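Local coordinates for protection of telomeres protein 1 (Schizosaccharomyces pombe, PDB 7CUI) that binds single-stranded telomeric DNA, protects the 3' overhang of telomeres, regulates telomerase and telomere length, and is represented here by its C-terminal part, at residues Val55-Phe60 / Phe82-Arg87; Thr93-Phe98 / Lys189-Phe194. All blocks are in the same frame, centred on the assembly; numbering follows the deposited sequence.

Contact 1: residues Val55-Phe60 / Phe82-Arg87; sequences VQVVDF and FALLVR
V55-F60 runs antiparallel to F82-R87, the segment axes 4.4 Å apart with their directions at 144°, and a classic beta bulge shifts the register so that V58 and D59 both face L85. Before the bulge, Q56 and R87 exchange two backbone bonds; at it, V58 N gives L85 O a bond of 2.8 Å almost in line with the carbonyl, and D59 N adds a weak one to the same oxygen. L85 N returns to D59 O at 2.8 Å from well above that carbonyl's plane. V57, F60, L84 and V86 share one face of the sheet. There V57 CG2 approaches L84 CD1 at 4.1 Å, the two side chains meeting at a slant, while L84 CD2 packs on F60 CB. The ring of F60 leads off from the strand pair and stacks on W135. V55, pointing toward the partner strand, crosses V86 at about a right angle, both methyls against V86 CB, CG2 at 3.4 Å. Q56, D59, L85 and R87 occupy the other face. D59 CB packs against L85 CB at 3.7 Å, and D59 CG is anti to the backbone N (chi1 -159°). D59 OD1 pairs with K63 and accepts F60 N on its anti side, 31° out of the carboxylate plane. R87 bends at chi2 and chi3, bringing NE to 3.5 Å from V58 CG2, an oblique contact of the methyl with the guanidinium. Q56 NE2 is held by T161 O. The chain of another protein packs on D59, A83 and L85. Backbone bonds thus hold this hairpin through its irregularity, L85 O taking one firm bond and one weak one, while V57, L84 and F60 pack toward helix 121-135, F60 also on helix 138-148; the lysine and N-H at D59 OD1 would be expected to stabilise its charged form.

Contact 2: residues Thr93-Phe98 / Lys189-Phe194; sequences TLPVIF and KRWRGF
L94 lies across W191 at about a right angle, CD1 standing 3.5 Å above the centre of the indole's six-membered ring, a CH-pi contact almost along the ring normal. CG of L94 is anti to the backbone N (chi1 -167°), and chi2 (75°) turns CD1 over the ring, while CD2 reaches W191 CG at 3.9 Å. At the other end of the pairing G193 CA sits over one face of the F98 ring, offset toward its rim, and V96 CG1 lies near G193 N. On the opposite side of the sheet I97 CD1 meets R190 CG obliquely at 3.8 Å, and I97 CB lies 4.1 Å from R192 CG. The strands themselves pair in parallel, directions 55° apart, through I97 N to W191 O at 2.9 Å and G193 N to I97 O at 2.9 Å, so I97 is bonded at both its N-H and its carbonyl. R190 forms a salt bridge with an acidic side chain of the chain of another protein, and R192 one with D102. Helix 34-38 packs on L94 and W191, helix 100-107 on F98, while strands 77-87 and 163-171 border the pair.

How the contacts relate
The two contacts have centres about 9 Å apart and belong to one curled mixed sheet, in the chain order 55-60, 82-87, 93-98, 189-194. Contact 1 lies within the hairpin of strands 49-73 and 77-87; contact 2 joins strands 93-99 and 190-198 in parallel, across 90 intervening residues rich in helix. Antiparallel pairing of 77-87 with 93-99 connects them, F82 O to F98 N and V86 N to L94 O, with L84 CD1 against F98 CE1. Strand 163-171, paired with both 49-73 and 190-198, completes the circuit, a topology consistent with an OB-fold barrel. Both contacts also lie beside the chain of another protein, which this C-terminal domain, probably an OB barrel, meets along this part of its sheet.

Contact 1: residues Val55-Phe60 / Phe82-Arg87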
# COMPACT_ATOMS: atom_id res chain seq x y z
N VAL A 55 11.60 1.31 -3.84
CA VAL A 55 10.48 0.71 -4.54
C VAL A 55 9.81 1.71 -5.49
O VAL A 55 10.03 2.92 -5.40
CB VAL A 55 9.51 0.09 -3.51
CG1 VAL A 55 8.25 0.92 -3.27
CG2 VAL A 55 9.19 -1.35 -3.84
N GLN A 56 8.99 1.16 -6.39
CA GLN A 56 8.23 1.88 -7.40
C GLN A 56 6.82 1.30 -7.38
O GLN A 56 6.66 0.09 -7.24
CB GLN A 56 8.83 1.54 -8.76
CG GLN A 56 9.05 2.73 -9.68
CD GLN A 56 9.64 2.29 -11.01
OE1 GLN A 56 9.96 1.12 -11.22
NE2 GLN A 56 9.77 3.25 -11.91
N VAL A 57 5.79 2.16 -7.51
CA VAL A 57 4.43 1.65 -7.55
C VAL A 57 4.10 1.24 -8.98
O VAL A 57 4.33 2.00 -9.92
CB VAL A 57 3.38 2.64 -7.01
CG1 VAL A 57 1.99 2.03 -7.04
CG2 VAL A 57 3.71 3.14 -5.61
N VAL A 58 3.51 0.05 -9.11
CA VAL A 58 3.32 -0.59 -10.40
C VAL A 58 1.83 -0.87 -10.64
O VAL A 58 1.41 -1.04 -11.78
CB VAL A 58 4.22 -1.83 -10.50
CG1 VAL A 58 3.59 -3.00 -11.25
CG2 VAL A 58 5.59 -1.46 -11.08
N ASP A 59 1.05 -0.91 -9.55
CA ASP A 59 -0.39 -1.16 -9.61
C ASP A 59 -0.98 -0.81 -8.24
O ASP A 59 -0.23 -0.59 -7.29
CB ASP A 59 -0.68 -2.61 -10.01
CG ASP A 59 -2.07 -2.84 -10.58
OD1 ASP A 59 -2.91 -1.94 -10.45
OD2 ASP A 59 -2.30 -3.92 -11.15
N PHE A 60 -2.32 -0.76 -8.15
CA PHE A 60 -2.99 -0.53 -6.87
C PHE A 60 -4.42 -1.09 -6.89
O PHE A 60 -4.99 -1.34 -7.95
CB PHE A 60 -2.97 0.95 -6.50
CG PHE A 60 -3.71 1.86 -7.45
CD1 PHE A 60 -5.09 1.93 -7.44
CD2 PHE A 60 -3.01 2.65 -8.35
CE1 PHE A 60 -5.77 2.77 -8.31
CE2 PHE A 60 -3.68 3.50 -9.22
CZ PHE A 60 -5.06 3.55 -9.20
N PHE A 82 -6.38 0.40 1.25
CA PHE A 82 -5.99 0.20 -0.14
C PHE A 82 -4.63 -0.50 -0.17
O PHE A 82 -3.95 -0.59 0.85
CB PHE A 82 -5.98 1.52 -0.91
CG PHE A 82 -5.14 2.62 -0.31
CD1 PHE A 82 -5.69 3.52 0.60
CD2 PHE A 82 -3.80 2.77 -0.66
CE1 PHE A 82 -4.91 4.53 1.15
CE2 PHE A 82 -3.03 3.79 -0.11
CZ PHE A 82 -3.59 4.67 0.79
N ALA A 83 -4.26 -1.01 -1.35
CA ALA A 83 -3.00 -1.71 -1.50
C ALA A 83 -2.24 -1.17 -2.71
O ALA A 83 -2.83 -0.91 -3.76
CB ALA A 83 -3.26 -3.19 -1.63
N LEU A 84 -0.93 -1.02 -2.55
CA LEU A 84 -0.05 -0.65 -3.65
C LEU A 84 0.76 -1.88 -4.03
O LEU A 84 1.41 -2.48 -3.17
CB LEU A 84 0.90 0.45 -3.17
CG LEU A 84 0.25 1.71 -2.59
CD1 LEU A 84 1.33 2.73 -2.24
CD2 LEU A 84 -0.74 2.30 -3.58
N LEU A 85 0.72 -2.26 -5.32
CA LEU A 85 1.63 -3.28 -5.82
C LEU A 85 2.96 -2.61 -6.13
O LEU A 85 3.05 -1.80 -7.05
CB LEU A 85 1.03 -3.94 -7.06
CG LEU A 85 1.78 -5.18 -7.56
CD1 LEU A 85 1.74 -6.29 -6.52
CD2 LEU A 85 1.21 -5.67 -8.88
N VAL A 86 4.00 -2.96 -5.37
CA VAL A 86 5.28 -2.28 -5.51
C VAL A 86 6.30 -3.20 -6.18
O VAL A 86 6.16 -4.42 -6.12
CB VAL A 86 5.78 -1.71 -4.17
CG1 VAL A 86 4.83 -0.67 -3.59
CG2 VAL A 86 6.07 -2.80 -3.15
N ARG A 87 7.32 -2.60 -6.81
CA ARG A 87 8.37 -3.34 -7.50
C ARG A 87 9.73 -2.78 -7.12
O ARG A 87 9.92 -1.57 -7.00
CB ARG A 87 8.12 -3.35 -9.02
CG ARG A 87 9.34 -3.65 -9.87
CD ARG A 87 9.03 -4.45 -11.13
NE ARG A 87 7.99 -3.86 -11.97
CZ ARG A 87 7.30 -4.50 -12.91
NH1 ARG A 87 7.53 -5.78 -13.18
NH2 ARG A 87 6.37 -3.85 -13.59

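Contact 2: residues Thr93-Phe98 / Lys189-Phe194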
# COMPACT_ATOMS: atom_id res chain seq x y z
N THR A 93 7.36 -8.26 -7.52
CA THR A 93 6.35 -7.38 -6.95
C THR A 93 5.91 -7.87 -5.57
O THR A 93 6.09 -9.03 -5.23
CB THR A 93 5.16 -7.18 -7.90
OG1 THR A 93 4.48 -8.42 -8.10
CG2 THR A 93 5.55 -6.59 -9.23
N LEU A 94 5.34 -6.94 -4.79
CA LEU A 94 4.80 -7.22 -3.48
C LEU A 94 3.57 -6.34 -3.27
O LEU A 94 3.61 -5.15 -3.57
CB LEU A 94 5.89 -6.93 -2.43
CG LEU A 94 5.62 -7.45 -1.02
CD1 LEU A 94 5.83 -8.95 -0.94
CD2 LEU A 94 6.51 -6.74 -0.01
N PRO A 95 2.42 -6.91 -2.81
CA PRO A 95 1.26 -6.10 -2.43
C PRO A 95 1.42 -5.60 -1.00
O PRO A 95 1.51 -6.38 -0.06
CB PRO A 95 0.09 -7.09 -2.56
CG PRO A 95 0.71 -8.45 -2.26
CD PRO A 95 2.17 -8.35 -2.66
N VAL A 96 1.48 -4.27 -0.87
CA VAL A 96 1.68 -3.59 0.40
C VAL A 96 0.38 -2.88 0.76
O VAL A 96 -0.10 -2.01 0.02
CB VAL A 96 2.87 -2.61 0.30
CG1 VAL A 96 3.05 -1.80 1.58
CG2 VAL A 96 4.17 -3.31 -0.09
N ILE A 97 -0.20 -3.26 1.90
CA ILE A 97 -1.48 -2.74 2.34
C ILE A 97 -1.25 -1.48 3.18
O ILE A 97 -0.45 -1.50 4.12
CB ILE A 97 -2.27 -3.80 3.13
CG1 ILE A 97 -2.64 -5.00 2.26
CG2 ILE A 97 -3.49 -3.19 3.80
CD1 ILE A 97 -3.04 -6.23 3.05
N PHE A 98 -1.97 -0.41 2.84
CA PHE A 98 -2.08 0.76 3.69
C PHE A 98 -3.47 0.81 4.31
O PHE A 98 -4.47 0.92 3.60
CB PHE A 98 -1.72 2.04 2.92
CG PHE A 98 -0.25 2.15 2.61
CD1 PHE A 98 0.28 1.57 1.47
CD2 PHE A 98 0.62 2.80 3.49
CE1 PHE A 98 1.64 1.65 1.20
CE2 PHE A 98 1.98 2.88 3.22
CZ PHE A 98 2.48 2.31 2.07
N LYS A 189 0.67 -14.93 4.31
CA LYS A 189 1.33 -13.73 4.81
C LYS A 189 0.76 -12.50 4.11
O LYS A 189 0.38 -12.56 2.94
CB LYS A 189 2.85 -13.83 4.64
CG LYS A 189 3.54 -14.80 5.59
CD LYS A 189 5.05 -14.81 5.43
CE LYS A 189 5.79 -15.38 6.62
NZ LYS A 189 5.84 -14.43 7.76
N ARG A 190 0.69 -11.39 4.86
CA ARG A 190 0.33 -10.08 4.35
C ARG A 190 1.44 -9.09 4.71
O ARG A 190 2.16 -9.29 5.69
CB ARG A 190 -1.00 -9.62 4.98
CG ARG A 190 -2.23 -9.81 4.11
CD ARG A 190 -2.31 -11.15 3.41
NE ARG A 190 -3.60 -11.44 2.80
CZ ARG A 190 -3.91 -12.60 2.24
NH1 ARG A 190 -3.03 -13.59 2.21
NH2 ARG A 190 -5.11 -12.78 1.72
N TRP A 191 1.56 -8.03 3.92
CA TRP A 191 2.49 -6.95 4.20
C TRP A 191 1.74 -5.63 4.35
O TRP A 191 0.81 -5.35 3.60
CB TRP A 191 3.55 -6.83 3.10
CG TRP A 191 4.43 -8.04 3.01
CD1 TRP A 191 5.65 -8.21 3.60
CD2 TRP A 191 4.14 -9.25 2.29
NE1 TRP A 191 6.14 -9.46 3.29
CE2 TRP A 191 5.24 -10.11 2.49
CE3 TRP A 191 3.07 -9.69 1.51
CZ2 TRP A 191 5.29 -11.39 1.93
CZ3 TRP A 191 3.12 -10.95 0.95
CH2 TRP A 191 4.22 -11.79 1.16
N ARG A 192 2.19 -4.82 5.31
CA ARG A 192 1.55 -3.56 5.63
C ARG A 192 2.58 -2.44 5.65
O ARG A 192 3.56 -2.50 6.39
CB ARG A 192 0.84 -3.69 6.98
CG ARG A 192 -0.65 -3.96 6.87
CD ARG A 192 -1.42 -2.79 7.45
NE ARG A 192 -2.04 -3.15 8.72
CZ ARG A 192 -2.20 -2.33 9.75
NH1 ARG A 192 -1.74 -1.09 9.71
NH2 ARG A 192 -2.81 -2.77 10.84
N GLY A 193 2.34 -1.40 4.84
CA GLY A 193 3.18 -0.22 4.84
C GLY A 193 3.06 0.56 6.15
O GLY A 193 2.02 0.50 6.81
N PHE A 194 4.13 1.27 6.52
CA PHE A 194 4.12 2.15 7.67
C PHE A 194 5.34 3.06 7.66
O PHE A 194 6.28 2.84 6.89
CB PHE A 194 4.07 1.34 8.97
CG PHE A 194 5.38 0.67 9.32
CD1 PHE A 194 5.71 -0.56 8.77
CD2 PHE A 194 6.27 1.27 10.20
CE1 PHE A 194 6.91 -1.18 9.10
CE2 PHE A 194 7.47 0.66 10.52
CZ PHE A 194 7.79 -0.57 9.97